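Local coordinates for protein putative tryptophan halogenase (Xanthomonas campestris pv. campestris, PDB 6Y1W) that is a putative flavin-dependent halogenase of the tryptophan halogenase family, probably using FAD in a monooxygenase-type reaction, at residues R292-D295 / Q296-A300; Y163-A167 / G168-R172. All coordinates share one frame; numbering follows the deposited sequence. Where two conformers were deposited one is given.

Both contacts are helix N-termini capped by an aspartate that reaches the backbone N-H three residues on: Asp295 to Ser298 in contact 1, Asp166 to Leu169 in contact 2. Their centres are about 29 Å apart and their nearest atoms about 21 Å apart. Contact 1 lies near the surface, away from the predicted FAD and tryptophan sites, but lines a pocket holding a butane-2,3-diol. Contact 2 is buried beside the predicted FAD site: the side chain of Ala167 is about 4 Å from that of Thr26, and the side chain of Leu165 about 4 Å from that of Ile351. In contact 1 a loop precedes the helix, whereas in contact 2 strand 162-166 leads directly into it, turning sharply.

Contact 1: residues R292-D295 / Q296-A300. With BUD ((2S,3S)-butane-2,3-diol), chain I.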
ATOM      1  N   ARG A 292      33.929 -17.087  -0.082  1.00 23.54           N
ATOM      2  CA  ARG A 292      34.333 -17.477   1.261  1.00 24.25           C
ATOM      3  C   ARG A 292      34.063 -18.948   1.543  1.00 27.16           C
ATOM      4  O   ARG A 292      34.583 -19.482   2.527  1.00 30.74           O
ATOM      5  CB  ARG A 292      33.628 -16.574   2.275  1.00 23.43           C
ATOM      6  CG  ARG A 292      33.907 -15.103   1.975  1.00 40.96           C
ATOM      7  CD  ARG A 292      33.409 -14.209   3.073  1.00 48.27           C
ATOM      8  NE  ARG A 292      31.962 -14.298   3.185  1.00 42.10           N
ATOM      9  CZ  ARG A 292      31.333 -14.965   4.146  1.00 48.47           C
ATOM     10  NH1 ARG A 292      32.027 -15.598   5.090  1.00 36.09           N
ATOM     11  NH2 ARG A 292      30.010 -14.997   4.164  1.00 41.05           N
ATOM     12  N   TYR A 293      33.303 -19.621   0.688  1.00 17.93           N
ATOM     13  CA  TYR A 293      32.966 -21.024   0.884  1.00 18.79           C
ATOM     14  C   TYR A 293      33.457 -21.944  -0.215  1.00 27.23           C
ATOM     15  O   TYR A 293      33.396 -23.165  -0.044  1.00 31.10           O
ATOM     16  CB  TYR A 293      31.448 -21.194   1.026  1.00 22.80           C
ATOM     17  CG  TYR A 293      30.908 -20.634   2.305  1.00 20.17           C
ATOM     18  CD1 TYR A 293      30.529 -19.286   2.397  1.00 17.08           C
ATOM     19  CD2 TYR A 293      30.719 -21.445   3.418  1.00 19.73           C
ATOM     20  CE1 TYR A 293      30.023 -18.778   3.544  1.00 21.12           C
ATOM     21  CE2 TYR A 293      30.191 -20.928   4.606  1.00 18.98           C
ATOM     22  CZ  TYR A 293      29.844 -19.590   4.656  1.00 18.43           C
ATOM     23  OH  TYR A 293      29.349 -19.061   5.811  1.00 20.28           O
ATOM     24  N   THR A 294      33.839 -21.411  -1.361  1.00 22.71           N
ATOM     25  CA  THR A 294      34.289 -22.237  -2.469  1.00 23.49           C
ATOM     26  C   THR A 294      35.162 -21.379  -3.364  1.00 25.01           C
ATOM     27  O   THR A 294      35.279 -20.172  -3.152  1.00 36.19           O
ATOM     28  CB  THR A 294      33.111 -22.834  -3.230  1.00 27.98           C
ATOM     29  OG1 THR A 294      33.575 -23.981  -3.957  1.00 28.79           O
ATOM     30  CG2 THR A 294      32.587 -21.831  -4.196  1.00 24.43           C
ATOM     31  N   ASP A 295      35.788 -22.007  -4.363  1.00 22.90           N
ATOM     32  CA  ASP A 295      36.661 -21.264  -5.265  1.00 26.20           C
ATOM     33  C   ASP A 295      36.125 -21.343  -6.696  1.00 25.87           C
ATOM     34  O   ASP A 295      35.207 -22.106  -6.995  1.00 24.66           O
ATOM     35  CB  ASP A 295      38.111 -21.760  -5.179  1.00 34.53           C
ATOM     36  CG  ASP A 295      38.326 -23.122  -5.826  1.00 35.53           C
ATOM     37  OD1 ASP A 295      37.388 -23.931  -5.929  1.00 34.77           O
ATOM     38  OD2 ASP A 295      39.484 -23.390  -6.209  1.00 56.74           O
ATOM     39  N   GLN A 296      36.680 -20.495  -7.564  1.00 25.13           N
ATOM     40  CA  GLN A 296      36.175 -20.390  -8.934  1.00 21.70           C
ATOM     41  C   GLN A 296      36.277 -21.712  -9.684  1.00 25.34           C
ATOM     42  O   GLN A 296      35.344 -22.118 -10.390  1.00 22.41           O
ATOM     43  CB  GLN A 296      36.932 -19.292  -9.681  1.00 24.19           C
ATOM     44  CG  GLN A 296      36.456 -19.145 -11.108  1.00 32.71           C
ATOM     45  CD  GLN A 296      37.214 -18.090 -11.857  1.00 38.41           C
ATOM     46  OE1 GLN A 296      36.718 -16.992 -12.053  1.00 28.96           O
ATOM     47  NE2 GLN A 296      38.423 -18.420 -12.284  1.00 35.76           N
ATOM     48  N   ASP A 297      37.408 -22.404  -9.554  1.00 25.26           N
ATOM     49  CA  ASP A 297      37.556 -23.674 -10.249  1.00 26.12           C
ATOM     50  C   ASP A 297      36.463 -24.674  -9.854  1.00 23.25           C
ATOM     51  O   ASP A 297      35.941 -25.395 -10.711  1.00 24.97           O
ATOM     52  CB  ASP A 297      38.937 -24.255  -9.961  1.00 30.30           C
ATOM     53  CG  ASP A 297      40.025 -23.560 -10.731  1.00 47.49           C
ATOM     54  OD1 ASP A 297      39.710 -22.889 -11.734  1.00 46.37           O
ATOM     55  OD2 ASP A 297      41.201 -23.688 -10.339  1.00 65.09           O
ATOM     56  N   SER A 298      36.127 -24.761  -8.549  1.00 21.90           N
ATOM     57  CA  SER A 298      35.087 -25.687  -8.117  1.00 19.07           C
ATOM     58  C   SER A 298      33.732 -25.241  -8.640  1.00 19.82           C
ATOM     59  O   SER A 298      32.931 -26.070  -9.078  1.00 18.46           O
ATOM     60  CB  SER A 298      35.044 -25.817  -6.597  1.00 28.21           C
ATOM     61  OG  SER A 298      36.319 -26.207  -6.114  1.00 30.51           O
ATOM     62  N   ALA A 299      33.478 -23.929  -8.630  1.00 19.64           N
ATOM     63  CA  ALA A 299      32.200 -23.438  -9.145  1.00 20.42           C
ATOM     64  C   ALA A 299      32.072 -23.726 -10.635  1.00 19.84           C
ATOM     65  O   ALA A 299      30.985 -24.074 -11.117  1.00 17.92           O
ATOM     66  CB  ALA A 299      32.070 -21.947  -8.876  1.00 20.35           C
ATOM     67  N   ALA A 300      33.173 -23.557 -11.384  1.00 22.80           N
ATOM     68  CA  ALA A 300      33.167 -23.856 -12.815  1.00 19.48           C
ATOM     69  C   ALA A 300      32.841 -25.319 -13.077  1.00 20.74           C
ATOM     70  O   ALA A 300      32.048 -25.632 -13.982  1.00 21.21           O
ATOM     71  CB  ALA A 300      34.515 -23.452 -13.426  1.00 25.48           C
TER
HETATM   72  C1  BUD I 607      31.668 -24.893  -5.948  0.83 26.40           C
HETATM   73  O1  BUD I 607      30.460 -26.465  -4.670  0.83 27.34           O
HETATM   74  C2  BUD I 607      30.521 -25.106  -4.981  0.83 26.99           C
HETATM   75  O2  BUD I 607      28.134 -25.187  -4.992  0.83 15.60           O
HETATM   76  C3  BUD I 607      29.228 -24.685  -5.686  0.83 24.75           C
HETATM   77  C4  BUD I 607      29.115 -23.163  -5.681  0.83 24.94           C
HETATM   78  O   HOH W   1      39.906 -21.363  -8.300  1.00 32.95           O
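Asp295 is the N-cap of helix 296-306, and its side chain accepts from Ser298, where the loop after strand 283-289 turns into the helix. The cap is gripped twice through one oxygen. Asp295 OD1 accepts from Ser298 N at 3.0 Å, the donor standing 51° out of the carboxylate plane, and also from Ser298 OG at 2.5 Å, which meets it nearly in line with the C-O bond. Asp295 places CG between its own backbone N and carbonyl carbon (chi1 73°), which folds the carboxylate over the first turn. Two donors on OD1 restrict rotation of the carboxylate, and the exposed helix N-terminus probably steadies its negative charge. The backbone adds the first helical bond, Ala299 N to Asp295 O, at 3.0 Å.

A (2S,3S)-butane-2,3-diol is bound against Thr294 and Ala299. Its methyl C1 packs 3.6 Å from Thr294 CG2 and 3.4 Å from Ala299 N, so the start of the helix forms part of the pocket wall, while Asp269 OD2 and Ala271 N hydrogen-bond to the diol. Ala299 also rests on Ile287 and Tyr289 of strand 283-289. Beyond the cap, the Asp297 carboxylate is turned 79° to that of Asp295, and a water bridges the two residues: it accepts from Asp297 N at 3.0 Å and donates only weakly to Asp295 OD2.

Contact 2: residues Y163-A167 / G168-R172; sequences YHLDA and GLYAR
Asp166 closes strand 162-166 and caps helix 167-180, its side chain crossing that of Leu169. From the backbone outward, Asp166 CB packs 3.8 Å from Leu169 CD1, and Asp166 CG lies 3.7 Å from Leu169 CG, so the leucine covers the stem of the carboxylate. With CG anti to the backbone N (chi1 -177°), the group swings over the first turn, and Asp166 OD1 accepts from Leu169 N at 2.9 Å. That bond is nearly straight at the hydrogen, 170°, though the N-H comes from above the carboxylate plane. The other oxygen, OD2, makes a salt bridge to Arg282, so both ends of the carboxylate are engaged and its rotation is probably fixed.

The main chain takes up the helical pattern at once: Tyr170 N donates to Asp166 O, and Ala171 N to Ala167 O at 2.9 Å. Just before the cap, Leu165 meets Tyr170 from the strand side. Its CD1 is 4.1 Å from Tyr170 CB, while CD2 sits over one face of the ring, 4.2 Å above the plane and offset toward the rim; the phenol OH goes on to hydrogen-bond His70 NE2. This strand-to-helix junction is buried: strand 162-166 is the middle of a three-stranded antiparallel sheet between 59-61 and 87-89, and Tyr170 reaches from helix 167-180 against Leu66 and Phe69 of helix 65-73.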
ATOM      1  N   TYR A 163       9.186 -11.755 -18.729  1.00 13.86           N
ATOM      2  CA  TYR A 163       9.991 -12.144 -19.890  1.00 15.05           C
ATOM      3  C   TYR A 163      11.352 -12.685 -19.485  1.00 14.83           C
ATOM      4  O   TYR A 163      11.926 -12.302 -18.464  1.00 14.30           O
ATOM      5  CB  TYR A 163      10.264 -10.943 -20.809  1.00 13.82           C
ATOM      6  CG  TYR A 163       9.043 -10.070 -21.055  1.00 11.87           C
ATOM      7  CD1 TYR A 163       8.060 -10.488 -21.923  1.00 12.93           C
ATOM      8  CD2 TYR A 163       8.926  -8.847 -20.414  1.00 13.14           C
ATOM      9  CE1 TYR A 163       6.932  -9.687 -22.164  1.00 12.49           C
ATOM     10  CE2 TYR A 163       7.800  -8.025 -20.628  1.00 14.90           C
ATOM     11  CZ  TYR A 163       6.836  -8.446 -21.528  1.00 15.12           C
ATOM     12  OH  TYR A 163       5.759  -7.596 -21.704  1.00 15.31           O
ATOM     13  N   HIS A 164      11.899 -13.526 -20.354  1.00 12.83           N
ATOM     14  CA  HIS A 164      13.326 -13.771 -20.411  1.00 11.98           C
ATOM     15  C   HIS A 164      13.832 -13.004 -21.620  1.00 15.03           C
ATOM     16  O   HIS A 164      13.246 -13.131 -22.695  1.00 15.68           O
ATOM     17  CB  HIS A 164      13.595 -15.276 -20.596  1.00 14.11           C
ATOM     18  CG  HIS A 164      12.968 -16.140 -19.532  1.00 13.72           C
ATOM     19  ND1 HIS A 164      11.902 -16.986 -19.795  1.00 15.82           N
ATOM     20  CD2 HIS A 164      13.222 -16.257 -18.197  1.00 15.56           C
ATOM     21  CE1 HIS A 164      11.565 -17.628 -18.684  1.00 21.17           C
ATOM     22  NE2 HIS A 164      12.340 -17.193 -17.700  1.00 15.65           N
ATOM     23  N   LEU A 165      14.905 -12.213 -21.465  1.00 13.68           N
ATOM     24  CA  LEU A 165      15.305 -11.375 -22.585  1.00 12.99           C
ATOM     25  C   LEU A 165      16.820 -11.289 -22.690  1.00 15.24           C
ATOM     26  O   LEU A 165      17.558 -11.604 -21.757  1.00 13.92           O
ATOM     27  CB  LEU A 165      14.701  -9.952 -22.496  1.00 13.46           C
ATOM     28  CG  LEU A 165      14.954  -9.160 -21.197  1.00 11.23           C
ATOM     29  CD1 LEU A 165      16.373  -8.599 -21.160  1.00 14.27           C
ATOM     30  CD2 LEU A 165      13.937  -8.014 -21.029  1.00 15.31           C
ATOM     31  N   ASP A 166      17.279 -10.878 -23.871  1.00 12.76           N
ATOM     32  CA  ASP A 166      18.699 -10.558 -24.059  1.00 13.27           C
ATOM     33  C   ASP A 166      18.885  -9.110 -23.636  1.00 14.01           C
ATOM     34  O   ASP A 166      18.313  -8.203 -24.246  1.00 15.34           O
ATOM     35  CB  ASP A 166      19.108 -10.761 -25.528  1.00 13.28           C
ATOM     36  CG  ASP A 166      20.610 -10.517 -25.744  1.00 18.06           C
ATOM     37  OD1 ASP A 166      21.078  -9.394 -25.468  1.00 16.53           O
ATOM     38  OD2 ASP A 166      21.354 -11.440 -26.179  1.00 19.41           O
ATOM     39  N   ALA A 167      19.631  -8.878 -22.540  1.00 13.39           N
ATOM     40  CA  ALA A 167      19.740  -7.519 -21.997  1.00 13.54           C
ATOM     41  C   ALA A 167      20.487  -6.568 -22.914  1.00 14.62           C
ATOM     42  O   ALA A 167      20.153  -5.378 -22.974  1.00 15.19           O
ATOM     43  CB  ALA A 167      20.435  -7.549 -20.629  1.00 15.50           C
ATOM     44  N   GLY A 168      21.488  -7.061 -23.646  1.00 14.46           N
ATOM     45  CA  GLY A 168      22.211  -6.181 -24.547  1.00 18.24           C
ATOM     46  C   GLY A 168      21.333  -5.744 -25.699  1.00 16.13           C
ATOM     47  O   GLY A 168      21.362  -4.576 -26.093  1.00 15.84           O
ATOM     48  N   LEU A 169      20.557  -6.682 -26.259  1.00 15.17           N
ATOM     49  CA  LEU A 169      19.612  -6.317 -27.306  1.00 15.14           C
ATOM     50  C   LEU A 169      18.538  -5.393 -26.766  1.00 15.07           C
ATOM     51  O   LEU A 169      18.073  -4.509 -27.481  1.00 13.96           O
ATOM     52  CB  LEU A 169      18.953  -7.563 -27.910  1.00 14.90           C
ATOM     53  CG  LEU A 169      19.912  -8.449 -28.714  1.00 18.38           C
ATOM     54  CD1 LEU A 169      19.242  -9.713 -29.159  1.00 15.73           C
ATOM     55  CD2 LEU A 169      20.468  -7.653 -29.906  1.00 19.40           C
ATOM     56  N   TYR A 170      18.119  -5.584 -25.518  1.00 12.82           N
ATOM     57  CA  TYR A 170      17.105  -4.702 -24.940  1.00 12.52           C
ATOM     58  C   TYR A 170      17.641  -3.271 -24.822  1.00 13.41           C
ATOM     59  O   TYR A 170      16.963  -2.297 -25.205  1.00 14.44           O
ATOM     60  CB  TYR A 170      16.658  -5.257 -23.573  1.00 13.60           C
ATOM     61  CG  TYR A 170      15.567  -4.464 -22.862  1.00 12.95           C
ATOM     62  CD1 TYR A 170      14.445  -4.020 -23.547  1.00 13.71           C
ATOM     63  CD2 TYR A 170      15.688  -4.123 -21.509  1.00 17.54           C
ATOM     64  CE1 TYR A 170      13.429  -3.308 -22.911  1.00 14.09           C
ATOM     65  CE2 TYR A 170      14.679  -3.415 -20.853  1.00 14.38           C
ATOM     66  CZ  TYR A 170      13.557  -3.021 -21.566  1.00 13.50           C
ATOM     67  OH  TYR A 170      12.570  -2.304 -20.926  1.00 14.86           O
ATOM     68  N   ALA A 171      18.874  -3.120 -24.316  1.00 12.51           N
ATOM     69  CA  ALA A 171      19.480  -1.790 -24.259  1.00 12.63           C
ATOM     70  C   ALA A 171      19.585  -1.150 -25.640  1.00 14.39           C
ATOM     71  O   ALA A 171      19.421   0.065 -25.768  1.00 15.02           O
ATOM     72  CB  ALA A 171      20.871  -1.862 -23.594  1.00 14.82           C
ATOM     73  N   ARG A 172      19.915  -1.936 -26.679  1.00 14.62           N
ATOM     74  CA  ARG A 172      20.020  -1.365 -28.020  0.58 15.66           C
ATOM     75  C   ARG A 172      18.650  -0.938 -28.540  1.00 17.97           C
ATOM     76  O   ARG A 172      18.531   0.125 -29.173  1.00 16.86           O
ATOM     77  CB  ARG A 172      20.679  -2.371 -28.975  0.58 19.48           C
ATOM     78  CG  ARG A 172      21.077  -1.760 -30.333  0.58 19.73           C
ATOM     79  CD  ARG A 172      22.254  -0.782 -30.147  0.58 24.55           C
ATOM     80  NE  ARG A 172      22.542   0.016 -31.346  0.58 23.18           N
ATOM     81  CZ  ARG A 172      21.787   1.019 -31.779  0.58 28.93           C
ATOM     82  NH1 ARG A 172      20.691   1.344 -31.119  0.58 18.27           N
ATOM     83  NH2 ARG A 172      22.124   1.698 -32.874  0.58 32.25           N
TER